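Local coordinates for thiol-activated cytolysin (Desulfobulbus propionicus, PDB 6NAL), which forms large beta-barrel pores in target membranes as a member of the cholesterol-dependent cytolysin family, here a toxin from a Gram-negative bacterium, at the interface of chains A and B. Numbering follows the deposited sequence. Chains: chain A/B, Thiol-activated cytolysin.

The interface of chains A and B. Residues chain A 51-53; chain B 389, 392, 394.
The backbone N of B:Lys394 gives a weak hydrogen bond to the carbonyl O of A:Lys52, 3.3 Å long and nearly straight (166° at the hydrogen). It belongs to a parallel beta bridge that pairs A:Cys53 with B:Lys394. Strand 44-59 of chain A thus lies beside strand 393-400 of chain B.

The side chain of B:Lys394 is extended, and its CG stands anti to the backbone N (chi1 -176°). This lays its methylenes alongside both the thiol of A:Cys53 and the carboxylate of A:Glu51. The A:Glu51 chain is also extended, and it crosses the lysine at about a right angle. Its carboxylate lies against the lysine shaft, with OE2 3.6 Å from B:Lys394 CD. The side-chain amino nitrogen NZ of B:Lys394 runs on past the acid and stops 4.4 Å from A:Glu51 OE1. That is no salt bridge, but the opposite charges probably attract weakly.

B:Tyr389 comes to the same carboxylate from chain B. Its ring edge faces A:Glu51 OE2, with CE1 3.7 Å from that oxygen. The oxygen lies in the ring plane, and the carboxylate is turned 23° from it. The thiol SG of A:Cys53 meets B:Lys394 CD at 4.0 Å.

B:Gly392, in the loop just before the strand, adds a little buried surface. The patch is small and recurs with the chains exchanged. It helps join the two copies of the crystallised dimer; the structure alone does not show whether this pairing occurs during pore assembly.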
# COMPACT_ATOMS: atom_id res chain seq x y z
N GLU A 51 6.60 -0.36 -9.05
CA GLU A 51 5.95 0.87 -9.46
C GLU A 51 6.93 1.72 -10.24
O GLU A 51 8.10 1.86 -9.87
CB GLU A 51 5.47 1.64 -8.25
CG GLU A 51 4.35 2.60 -8.54
CD GLU A 51 4.02 3.44 -7.29
OE1 GLU A 51 4.73 3.31 -6.24
OE2 GLU A 51 3.05 4.23 -7.36
N LYS A 52 6.42 2.30 -11.31
CA LYS A 52 7.15 3.18 -12.19
C LYS A 52 7.02 4.58 -11.61
O LYS A 52 5.90 5.05 -11.38
CB LYS A 52 6.58 3.10 -13.60
CG LYS A 52 7.36 3.93 -14.61
CD LYS A 52 6.91 3.67 -16.06
CE LYS A 52 7.02 4.99 -16.88
NZ LYS A 52 7.54 4.88 -18.27
N CYS A 53 8.18 5.23 -11.39
CA CYS A 53 8.25 6.57 -10.82
C CYS A 53 9.23 7.41 -11.62
O CYS A 53 10.10 6.89 -12.31
CB CYS A 53 8.76 6.62 -9.37
SG CYS A 53 7.98 5.50 -8.28
N TYR B 389 0.36 11.96 -9.48
CA TYR B 389 0.11 10.83 -10.38
C TYR B 389 -0.38 11.41 -11.69
O TYR B 389 -1.35 12.17 -11.71
CB TYR B 389 -0.89 9.84 -9.80
CG TYR B 389 -0.32 9.06 -8.62
CD1 TYR B 389 0.41 7.91 -8.81
CD2 TYR B 389 -0.49 9.52 -7.33
CE1 TYR B 389 0.93 7.21 -7.73
CE2 TYR B 389 0.03 8.82 -6.24
CZ TYR B 389 0.73 7.67 -6.44
OH TYR B 389 1.26 7.01 -5.35
N GLY B 392 0.67 7.03 -16.10
CA GLY B 392 0.74 5.98 -15.10
C GLY B 392 1.96 6.13 -14.19
O GLY B 392 2.52 5.18 -13.64
N LYS B 394 4.05 7.75 -10.99
CA LYS B 394 4.17 8.44 -9.72
C LYS B 394 5.30 9.48 -9.86
O LYS B 394 6.47 9.12 -10.00
CB LYS B 394 4.42 7.44 -8.60
CG LYS B 394 4.48 8.06 -7.22
CD LYS B 394 5.00 7.03 -6.20
CE LYS B 394 5.11 7.68 -4.81
NZ LYS B 394 5.82 6.79 -3.84